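Local atomic coordinates of putative hexose oxidase (Nonomuraea sp. ATCC 39727, PDB entry 5AWV), a protein that probably oxidises a sugar of glycopeptide antibiotics of the teicoplanin type, using an FAD cofactor held covalently. Residues 43-48 / 61-66; 68-73 / 106-111; 182-187 / 207-212; 195-200 / 226-231. All coordinates share one frame; numbering follows the deposited sequence.

Interaction 1 of 4, residues 43-48 / 61-66; sequences LNLKLR and IHLVGS
L45, on the helix that ends near K46, meets I61 and L63 of the strand through aliphatic carbons. The nearest approach between the side chains of L45 and I61 is CB of L45 to CD1 of I61, at 3.7 Å; CG2 of I61 also comes within 4.1 Å of that same L45 CB, so the isoleucine brings both of its branches to one leucine. Farther out on the leucine, L45 CD1 reaches L63 CD1 at 4.0 Å. CD1 of I61 also lies 3.6 Å from the backbone N of K46, so the isoleucine tip is lodged against the helix backbone as well as a side chain. I61 has CG1 anti to the carbonyl carbon (chi1 -58°) and an extended chi2 of 167°, which carries CD1 out to the helix. The strand belongs to the small mixed sheet of the PCMH-type FAD-binding domain, and the helix lies against that sheet; I61 and L63 alternate with H62, whose CB points away from helix 42-46 and whose side chain touches A73 of helix 67-80. Around this first shell, V35 and D107 of the flanking strands touch L45, and L140 of the second subunit packs on it too. K46 contributes its CB, 4.2 Å from I61 CD1, while its chain bends away so that NZ bonds to the carbonyl of G56. Backbone hydrogen bonds to V35 and V33 hold I61 and L63 in place.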
# COMPACT_ATOMS: atom_id res chain seq x y z
N LEU A 43 11.75 -3.21 -20.43
CA LEU A 43 11.24 -4.45 -19.83
C LEU A 43 11.27 -4.45 -18.28
O LEU A 43 10.35 -4.98 -17.67
CB LEU A 43 11.86 -5.74 -20.44
CG LEU A 43 11.46 -6.06 -21.93
CD1 LEU A 43 12.31 -7.16 -22.57
CD2 LEU A 43 9.99 -6.50 -22.13
N ASN A 44 12.34 -3.97 -17.66
CA ASN A 44 12.38 -3.83 -16.23
C ASN A 44 11.17 -3.04 -15.75
O ASN A 44 10.53 -3.44 -14.79
CB ASN A 44 13.68 -3.21 -15.71
CG ASN A 44 14.87 -4.21 -15.76
OD1 ASN A 44 14.73 -5.37 -16.20
ND2 ASN A 44 15.92 -3.83 -15.17
N LEU A 45 10.93 -1.91 -16.38
CA LEU A 45 9.89 -1.03 -15.92
C LEU A 45 8.49 -1.58 -16.17
O LEU A 45 7.62 -1.41 -15.30
CB LEU A 45 10.07 0.34 -16.45
CG LEU A 45 11.35 1.02 -15.97
CD1 LEU A 45 11.61 2.33 -16.72
CD2 LEU A 45 11.27 1.30 -14.48
N LYS A 46 8.34 -2.31 -17.28
CA LYS A 46 7.07 -2.89 -17.70
C LYS A 46 6.74 -4.01 -16.74
O LYS A 46 5.57 -4.40 -16.56
CB LYS A 46 7.21 -3.46 -19.13
CG LYS A 46 5.93 -3.92 -19.82
CD LYS A 46 6.27 -4.64 -21.15
CE LYS A 46 6.37 -6.10 -20.93
NZ LYS A 46 4.98 -6.62 -20.76
N LEU A 47 7.78 -4.60 -16.19
CA LEU A 47 7.61 -5.84 -15.40
C LEU A 47 7.75 -5.63 -13.94
O LEU A 47 7.96 -6.57 -13.20
CB LEU A 47 8.59 -6.93 -15.88
CG LEU A 47 8.30 -7.52 -17.25
CD1 LEU A 47 9.48 -8.39 -17.62
CD2 LEU A 47 6.97 -8.27 -17.38
N ARG A 48 7.71 -4.41 -13.48
CA ARG A 48 7.96 -4.31 -12.03
C ARG A 48 6.73 -4.32 -11.14
O ARG A 48 6.85 -4.19 -9.96
CB ARG A 48 8.84 -3.13 -11.73
CG ARG A 48 8.22 -1.79 -11.81
CD ARG A 48 9.32 -0.87 -11.28
NE ARG A 48 8.76 0.45 -11.12
CZ ARG A 48 8.18 0.94 -10.01
NH1 ARG A 48 8.21 0.31 -8.85
NH2 ARG A 48 7.67 2.14 -10.08
N ILE A 61 7.17 4.25 -21.07
CA ILE A 61 7.11 4.51 -19.63
C ILE A 61 7.89 5.81 -19.32
O ILE A 61 9.04 5.96 -19.68
CB ILE A 61 7.66 3.27 -18.88
CG1 ILE A 61 6.83 2.06 -19.27
CG2 ILE A 61 7.62 3.44 -17.36
CD1 ILE A 61 7.36 0.71 -18.90
N HIS A 62 7.25 6.76 -18.66
CA HIS A 62 7.80 8.06 -18.39
C HIS A 62 8.28 8.13 -16.96
O HIS A 62 7.47 8.14 -15.98
CB HIS A 62 6.68 9.06 -18.68
CG HIS A 62 7.12 10.37 -19.20
ND1 HIS A 62 6.27 11.23 -19.87
CD2 HIS A 62 8.31 11.02 -19.10
CE1 HIS A 62 6.92 12.33 -20.19
NE2 HIS A 62 8.16 12.23 -19.72
N LEU A 63 9.60 8.16 -16.83
CA LEU A 63 10.25 8.40 -15.54
C LEU A 63 10.31 9.85 -15.24
O LEU A 63 10.78 10.63 -16.08
CB LEU A 63 11.69 7.86 -15.57
CG LEU A 63 11.80 6.37 -15.49
CD1 LEU A 63 13.21 5.88 -15.85
CD2 LEU A 63 11.42 5.80 -14.11
N VAL A 64 9.81 10.23 -14.06
CA VAL A 64 9.71 11.59 -13.71
C VAL A 64 10.40 11.86 -12.35
O VAL A 64 10.21 11.12 -11.41
CB VAL A 64 8.23 12.03 -13.67
CG1 VAL A 64 7.62 11.99 -15.04
CG2 VAL A 64 7.41 11.18 -12.69
N GLY A 65 11.17 12.93 -12.27
CA GLY A 65 11.95 13.32 -11.09
C GLY A 65 11.53 14.58 -10.41
O GLY A 65 12.17 15.00 -9.44
N SER A 66 10.39 15.17 -10.84
CA SER A 66 9.84 16.34 -10.19
C SER A 66 8.38 16.55 -10.46
O SER A 66 7.89 16.01 -11.39
CB SER A 66 10.58 17.62 -10.65
OG SER A 66 10.16 17.99 -11.98

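Interaction 2 of 4, residues 68-73 / 106-111; sequences QQVADA and IDMSLL
A73 and I106 have the closest CA atoms of the two segments, 7.3 Å apart, where the helix passes over the end of the strand; from there the chain at 106-111 runs out of the strand into a type I beta turn from M108 to L111, closed by L111 N bonding to M108 O at 2.8 Å. The side chains that meet are all apolar. CB of A73 rests 3.9 Å from CD1 of I106, whose long branch is extended toward the helix. One helical turn earlier, V70 uses a single methyl, CG2, for two partners: M108 CE and L111 CD1, each at 4.2 Å. The methionine crosses the valine at about a right angle; bends at chi2 (-62°) and chi3 (-91°) bring its terminal methyl to V70. M108 also touches the bound FAD, so V70 packs on a residue of the cofactor pocket. D107 forms an Asx turn at the start of the type I turn: its OD1 accepts from S109 N at 2.9 Å, nearly in line with the carboxylate C-O bond, and from S109 OG at 2.6 Å. The same carboxylate, through OD2, forms a salt bridge with R48. Helix 67-80 is the connection of a beta-alpha-beta crossover, linking the parallel strands 60-63 and 84-87 while strand 104-107 lies between them in the sheet; V70 additionally touches V223 and T225, so the helix is packed between this mixed sheet and the antiparallel one.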
# COMPACT_ATOMS: atom_id res chain seq x y z
N GLN A 68 6.98 19.22 -11.65
CA GLN A 68 6.84 19.81 -13.00
C GLN A 68 6.91 18.77 -14.09
O GLN A 68 6.20 18.81 -15.07
CB GLN A 68 7.88 20.93 -13.28
CG GLN A 68 7.74 21.58 -14.68
CD GLN A 68 6.37 22.27 -14.84
OE1 GLN A 68 5.62 22.03 -15.81
NE2 GLN A 68 5.99 23.05 -13.82
N GLN A 69 7.85 17.87 -14.00
CA GLN A 69 7.90 16.81 -14.92
C GLN A 69 6.65 15.94 -14.94
O GLN A 69 6.24 15.45 -16.02
CB GLN A 69 9.07 15.89 -14.62
CG GLN A 69 10.43 16.47 -15.05
CD GLN A 69 11.58 15.57 -14.55
OE1 GLN A 69 11.53 14.37 -14.71
NE2 GLN A 69 12.56 16.15 -13.96
N VAL A 70 6.06 15.69 -13.76
CA VAL A 70 4.77 14.96 -13.76
C VAL A 70 3.72 15.75 -14.54
O VAL A 70 2.99 15.18 -15.39
CB VAL A 70 4.24 14.70 -12.30
CG1 VAL A 70 2.87 14.05 -12.29
CG2 VAL A 70 5.22 13.84 -11.53
N ALA A 71 3.58 17.02 -14.19
CA ALA A 71 2.60 17.89 -14.89
C ALA A 71 2.79 17.85 -16.41
O ALA A 71 1.81 17.63 -17.15
CB ALA A 71 2.67 19.27 -14.40
N ASP A 72 4.03 17.93 -16.87
CA ASP A 72 4.31 17.78 -18.35
C ASP A 72 3.94 16.41 -18.91
O ASP A 72 3.42 16.27 -20.06
CB ASP A 72 5.77 18.10 -18.76
CG ASP A 72 6.25 19.47 -18.25
OD1 ASP A 72 5.41 20.41 -18.18
OD2 ASP A 72 7.47 19.61 -17.91
N ALA A 73 4.23 15.36 -18.14
CA ALA A 73 3.95 14.01 -18.59
C ALA A 73 2.43 13.78 -18.64
O ALA A 73 1.96 13.24 -19.60
CB ALA A 73 4.62 12.98 -17.69
N ILE A 106 3.25 6.50 -16.06
CA ILE A 106 4.08 7.43 -15.37
C ILE A 106 4.64 6.70 -14.10
O ILE A 106 3.91 6.41 -13.15
CB ILE A 106 3.34 8.71 -15.00
CG1 ILE A 106 2.83 9.37 -16.31
CG2 ILE A 106 4.25 9.64 -14.24
CD1 ILE A 106 1.97 10.61 -16.10
N ASP A 107 5.95 6.49 -14.12
CA ASP A 107 6.63 5.70 -13.13
C ASP A 107 7.32 6.64 -12.15
O ASP A 107 8.11 7.48 -12.55
CB ASP A 107 7.62 4.74 -13.80
CG ASP A 107 8.27 3.76 -12.79
OD1 ASP A 107 8.78 4.25 -11.74
OD2 ASP A 107 8.19 2.54 -13.03
N MET A 108 6.99 6.51 -10.87
CA MET A 108 7.46 7.43 -9.83
C MET A 108 8.73 7.05 -9.09
O MET A 108 9.08 7.72 -8.07
CB MET A 108 6.37 7.66 -8.81
CG MET A 108 4.99 8.03 -9.38
SD MET A 108 4.86 9.56 -10.33
CE MET A 108 4.43 10.61 -9.01
N SER A 109 9.43 6.08 -9.62
CA SER A 109 10.64 5.47 -9.03
C SER A 109 11.69 6.51 -8.58
O SER A 109 12.38 6.31 -7.54
CB SER A 109 11.36 4.59 -10.03
OG SER A 109 10.74 3.38 -10.34
N LEU A 110 11.84 7.58 -9.36
CA LEU A 110 12.82 8.63 -9.00
C LEU A 110 12.36 9.55 -7.89
O LEU A 110 13.20 10.27 -7.35
CB LEU A 110 13.22 9.42 -10.25
CG LEU A 110 13.90 8.67 -11.40
CD1 LEU A 110 14.11 9.60 -12.57
CD2 LEU A 110 15.24 8.09 -11.03
N LEU A 111 11.06 9.56 -7.51
CA LEU A 111 10.58 10.48 -6.46
C LEU A 111 10.61 9.91 -5.10
O LEU A 111 9.59 9.38 -4.65
CB LEU A 111 9.14 10.93 -6.76
CG LEU A 111 8.97 11.86 -7.98
CD1 LEU A 111 7.52 12.04 -8.45
CD2 LEU A 111 9.59 13.25 -7.76

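Interaction 3 of 4, residues 182-187 / 207-212; sequences VEVVVV and HDLWWA
V184 and L209 reach toward each other tip to tip, CG2 of the valine lying 3.9 Å from CD2 of the leucine. That leucine methyl is also 4.1 Å from V184 CB, which puts it against the valine's branch point as well as one methyl. L209 gets there by setting CG on the far side of CB from its own N (chi1 -169°), sending the chain out from the helix toward the strand. V182 makes a different kind of contact: its CG2, placed between the backbone N and the carbonyl carbon, comes to rest on the helix backbone, 4.1 Å from W210 CA. The CB of W210 points to the side of the strand, and its indole runs alongside the contact, CE3 lying 3.6 Å above one face of the H207 ring, offset toward the rim, and NE1 bonding to the backbone O of L179, which ties the helix to the start of the same strand. The axes of segments 182-187 and 207-212 run nearly perpendicular, 98° apart and 9.2 Å at closest approach, consistent with a contact made by few residues. V182 and V184 share one face of strand 179-187 in the antiparallel sheet, whereas V185 and V187 on the other face meet helix 67-80. The sheet is thus covered by a helix on each side here, and Y509 of helix 499-509 also packs on L209.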
# COMPACT_ATOMS: atom_id res chain seq x y z
N VAL A 182 -1.62 16.89 0.72
CA VAL A 182 -1.18 16.28 -0.48
C VAL A 182 -0.90 17.34 -1.55
O VAL A 182 -1.62 18.32 -1.62
CB VAL A 182 -2.18 15.36 -1.23
CG1 VAL A 182 -2.17 13.95 -0.72
CG2 VAL A 182 -3.63 15.92 -1.23
N GLU A 183 0.03 17.04 -2.43
CA GLU A 183 0.28 17.77 -3.67
C GLU A 183 -0.09 16.87 -4.81
O GLU A 183 0.35 15.75 -4.91
CB GLU A 183 1.75 18.17 -3.82
CG GLU A 183 2.00 19.06 -5.04
CD GLU A 183 3.51 19.42 -5.23
OE1 GLU A 183 4.39 18.60 -5.59
OE2 GLU A 183 3.82 20.56 -5.03
N VAL A 184 -1.02 17.32 -5.64
CA VAL A 184 -1.59 16.50 -6.70
C VAL A 184 -1.55 17.27 -8.01
O VAL A 184 -1.88 18.49 -8.03
CB VAL A 184 -3.06 16.21 -6.41
CG1 VAL A 184 -3.56 15.09 -7.32
CG2 VAL A 184 -3.23 15.81 -4.94
N VAL A 185 -1.22 16.57 -9.08
CA VAL A 185 -1.31 17.08 -10.43
C VAL A 185 -2.66 16.59 -11.01
O VAL A 185 -2.90 15.40 -11.13
CB VAL A 185 -0.14 16.66 -11.28
CG1 VAL A 185 -0.33 16.99 -12.74
CG2 VAL A 185 1.16 17.25 -10.75
N VAL A 186 -3.54 17.54 -11.25
CA VAL A 186 -4.87 17.30 -11.80
C VAL A 186 -5.03 17.90 -13.19
O VAL A 186 -4.25 18.78 -13.56
CB VAL A 186 -5.96 17.92 -10.88
CG1 VAL A 186 -5.91 17.26 -9.49
CG2 VAL A 186 -5.83 19.46 -10.76
N VAL A 187 -6.07 17.49 -13.91
CA VAL A 187 -6.32 17.93 -15.28
C VAL A 187 -7.65 18.63 -15.30
O VAL A 187 -8.67 18.01 -14.94
CB VAL A 187 -6.39 16.77 -16.23
CG1 VAL A 187 -6.82 17.21 -17.60
CG2 VAL A 187 -5.03 16.09 -16.35
N HIS A 207 -9.91 21.57 0.57
CA HIS A 207 -10.11 20.60 1.67
C HIS A 207 -10.72 19.30 1.14
O HIS A 207 -10.32 18.21 1.63
CB HIS A 207 -11.05 21.16 2.75
CG HIS A 207 -11.00 20.42 4.04
ND1 HIS A 207 -12.03 19.63 4.48
CD2 HIS A 207 -10.03 20.31 4.96
CE1 HIS A 207 -11.75 19.13 5.66
NE2 HIS A 207 -10.56 19.57 6.00
N ASP A 208 -11.67 19.42 0.19
CA ASP A 208 -12.27 18.29 -0.51
C ASP A 208 -11.28 17.32 -1.19
O ASP A 208 -11.40 16.10 -1.06
CB ASP A 208 -13.42 18.68 -1.45
CG ASP A 208 -12.98 19.64 -2.62
OD1 ASP A 208 -11.90 20.30 -2.51
OD2 ASP A 208 -13.75 19.70 -3.65
N LEU A 209 -10.29 17.86 -1.92
CA LEU A 209 -9.22 17.08 -2.50
C LEU A 209 -8.35 16.32 -1.46
O LEU A 209 -7.96 15.18 -1.75
CB LEU A 209 -8.30 17.92 -3.42
CG LEU A 209 -7.31 17.16 -4.29
CD1 LEU A 209 -8.07 16.32 -5.29
CD2 LEU A 209 -6.41 18.12 -5.02
N TRP A 210 -7.98 16.98 -0.39
CA TRP A 210 -7.20 16.42 0.73
C TRP A 210 -8.09 15.24 1.24
O TRP A 210 -7.64 14.12 1.40
CB TRP A 210 -7.02 17.41 1.87
CG TRP A 210 -6.74 16.70 3.14
CD1 TRP A 210 -5.57 16.12 3.48
CD2 TRP A 210 -7.69 16.36 4.18
NE1 TRP A 210 -5.72 15.45 4.68
CE2 TRP A 210 -7.02 15.56 5.11
CE3 TRP A 210 -9.04 16.65 4.40
CZ2 TRP A 210 -7.62 15.09 6.28
CZ3 TRP A 210 -9.65 16.16 5.52
CH2 TRP A 210 -8.94 15.36 6.46
N TRP A 211 -9.34 15.54 1.57
CA TRP A 211 -10.24 14.51 2.10
C TRP A 211 -10.34 13.24 1.16
O TRP A 211 -10.27 12.10 1.65
CB TRP A 211 -11.66 15.09 2.41
CG TRP A 211 -12.65 14.06 2.92
CD1 TRP A 211 -12.84 13.69 4.19
CD2 TRP A 211 -13.46 13.22 2.12
NE1 TRP A 211 -13.86 12.73 4.26
CE2 TRP A 211 -14.18 12.38 2.99
CE3 TRP A 211 -13.67 13.13 0.76
CZ2 TRP A 211 -15.15 11.47 2.54
CZ3 TRP A 211 -14.61 12.19 0.28
CH2 TRP A 211 -15.36 11.41 1.18
N ALA A 212 -10.40 13.41 -0.14
CA ALA A 212 -10.54 12.31 -1.00
C ALA A 212 -9.31 11.37 -0.96
O ALA A 212 -9.41 10.19 -1.38
CB ALA A 212 -10.80 12.73 -2.38

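Interaction 4 of 4, residues 195-200 / 226-231; sequences VIVATR and KYWMRV
V197 and R200 reach W228 and R230 across an intervening strand, in a side-chain contact between second neighbours of the antiparallel sheet. Strands 193-199 and 223-229 both pair with 179-187, so they run the same way, and the directions of their touching parts differ by 14°; the nearest CA atoms, those of V197 and K226, are 8.9 Å from each other, too far for backbone pairing. The apolar half of the contact is V197 CG1 at 4.0 Å from W228 CZ3, with the two side chains at about a right angle. The indole is anchored at its other end, where NE1 bonds to D117. Strand 193-199 is the sheet's outermost within this chain, and past its end R200 reaches the chain just beyond strand 223-229. NH1 of R200 donates to R230 O at 2.6 Å with an N-H...O angle of 146°; the oxygen lies close to the guanidinium plane, while the donor stands well above the carbonyl plane. The arginine chain, extended at chi2 and bent at chi3, carries NH1 to that oxygen. A water accepts from R200 NH1 at 2.7 Å and weakly donates to V231 O. That carbonyl is gripped side-on by R230, through NE at 2.9 Å and NH2 at 3.3 Å, both bonds ending on the one oxygen. The two guanidinium groups come near each other, and the backbone carbonyls they bind probably ease the like charges. R200 NH2 also bonds to D177 O, and R230 NH1 to N121 O.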
# COMPACT_ATOMS: atom_id res chain seq x y z
N VAL A 195 -1.22 22.01 -10.54
CA VAL A 195 -0.73 21.48 -9.30
C VAL A 195 -1.51 22.12 -8.18
O VAL A 195 -1.65 23.34 -8.13
CB VAL A 195 0.74 21.82 -9.14
CG1 VAL A 195 1.28 21.32 -7.78
CG2 VAL A 195 1.51 21.24 -10.31
N ILE A 196 -1.98 21.29 -7.24
CA ILE A 196 -2.71 21.74 -6.11
C ILE A 196 -2.09 21.17 -4.83
O ILE A 196 -1.89 19.96 -4.73
CB ILE A 196 -4.19 21.30 -6.22
CG1 ILE A 196 -4.82 21.98 -7.42
CG2 ILE A 196 -4.92 21.61 -4.92
CD1 ILE A 196 -6.29 21.78 -7.56
N VAL A 197 -1.84 22.03 -3.85
CA VAL A 197 -1.52 21.57 -2.53
C VAL A 197 -2.78 21.73 -1.66
O VAL A 197 -3.27 22.84 -1.49
CB VAL A 197 -0.32 22.32 -1.94
CG1 VAL A 197 -0.10 21.92 -0.50
CG2 VAL A 197 0.93 22.03 -2.73
N ALA A 198 -3.30 20.63 -1.13
CA ALA A 198 -4.53 20.59 -0.31
C ALA A 198 -4.25 20.05 1.07
O ALA A 198 -3.52 19.04 1.21
CB ALA A 198 -5.58 19.70 -1.07
N THR A 199 -4.69 20.72 2.13
CA THR A 199 -4.38 20.35 3.45
C THR A 199 -5.61 19.99 4.27
O THR A 199 -6.73 20.32 3.89
CB THR A 199 -3.64 21.47 4.30
OG1 THR A 199 -4.61 22.41 4.81
CG2 THR A 199 -2.57 22.19 3.49
N ARG A 200 -5.39 19.46 5.45
CA ARG A 200 -6.51 19.22 6.31
C ARG A 200 -7.04 20.41 7.12
O ARG A 200 -7.97 20.21 7.83
CB ARG A 200 -6.28 18.06 7.21
CG ARG A 200 -5.56 18.24 8.45
CD ARG A 200 -5.60 16.87 9.19
NE ARG A 200 -4.32 16.74 9.81
CZ ARG A 200 -3.71 15.58 10.10
NH1 ARG A 200 -2.57 15.67 10.71
NH2 ARG A 200 -4.27 14.36 9.87
N LYS A 226 3.46 14.51 -3.76
CA LYS A 226 3.95 14.59 -2.39
C LYS A 226 2.80 14.29 -1.38
O LYS A 226 1.64 14.73 -1.57
CB LYS A 226 4.50 16.01 -1.98
CG LYS A 226 5.50 16.62 -3.00
CD LYS A 226 6.07 17.93 -2.49
CE LYS A 226 7.21 18.56 -3.29
NZ LYS A 226 7.11 18.28 -4.74
N TYR A 227 3.17 13.64 -0.27
CA TYR A 227 2.31 13.51 0.92
C TYR A 227 3.02 14.18 2.07
O TYR A 227 4.23 14.03 2.18
CB TYR A 227 2.13 12.04 1.30
CG TYR A 227 1.34 11.16 0.38
CD1 TYR A 227 -0.05 11.17 0.39
CD2 TYR A 227 1.97 10.27 -0.47
CE1 TYR A 227 -0.80 10.33 -0.46
CE2 TYR A 227 1.21 9.38 -1.28
CZ TYR A 227 -0.17 9.43 -1.27
OH TYR A 227 -0.96 8.54 -2.06
N TRP A 228 2.28 14.91 2.90
CA TRP A 228 2.79 15.42 4.15
C TRP A 228 2.05 14.81 5.30
O TRP A 228 0.80 14.85 5.35
CB TRP A 228 2.68 16.95 4.27
CG TRP A 228 3.64 17.71 3.42
CD1 TRP A 228 4.90 18.14 3.76
CD2 TRP A 228 3.41 18.22 2.11
NE1 TRP A 228 5.44 18.87 2.72
CE2 TRP A 228 4.55 18.94 1.71
CE3 TRP A 228 2.34 18.13 1.23
CZ2 TRP A 228 4.65 19.59 0.44
CZ3 TRP A 228 2.41 18.79 0.01
CH2 TRP A 228 3.56 19.53 -0.36
N MET A 229 2.82 14.29 6.24
CA MET A 229 2.27 13.44 7.35
C MET A 229 2.63 14.07 8.69
O MET A 229 3.79 14.46 8.91
CB MET A 229 2.89 12.03 7.30
CG MET A 229 2.92 11.36 5.96
SD MET A 229 1.27 11.09 5.28
CE MET A 229 0.73 9.75 6.35
N ARG A 230 1.65 14.15 9.59
CA ARG A 230 1.87 14.56 10.92
C ARG A 230 0.64 14.26 11.82
O ARG A 230 -0.50 14.15 11.32
CB ARG A 230 2.17 16.12 10.98
CG ARG A 230 1.06 16.99 10.40
CD ARG A 230 1.12 18.45 10.94
NE ARG A 230 0.77 18.44 12.34
CZ ARG A 230 1.31 19.19 13.30
NH1 ARG A 230 2.28 20.04 13.06
NH2 ARG A 230 0.87 19.04 14.54
N VAL A 231 0.88 14.16 13.11
CA VAL A 231 -0.18 14.03 14.12
C VAL A 231 -1.15 15.23 14.03
O VAL A 231 -0.76 16.33 13.67
CB VAL A 231 0.33 13.89 15.55
CG1 VAL A 231 1.26 12.74 15.69
CG2 VAL A 231 1.05 15.18 16.00
O HOH W 1 -2.49 18.23 11.57

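Interactions 1, 2 and 3 are buried and apolar across their segments, each setting a helix against a strand or, in interaction 2, against a strand and the turn that follows it. Interaction 4 instead joins two strands, includes partly exposed residues and adds hydrogen bonds and a water. Interactions 1 and 2 share the mixed sheet, through adjacent strands 60-63 and 104-107, are joined by the R48-D107 pair, and both touch the second subunit. Interactions 3 and 4 share the antiparallel sheet, centres about 8 Å apart, with E183 to K226 as a salt bridge and W210 packed on R200; no other chain of the assembly touches either.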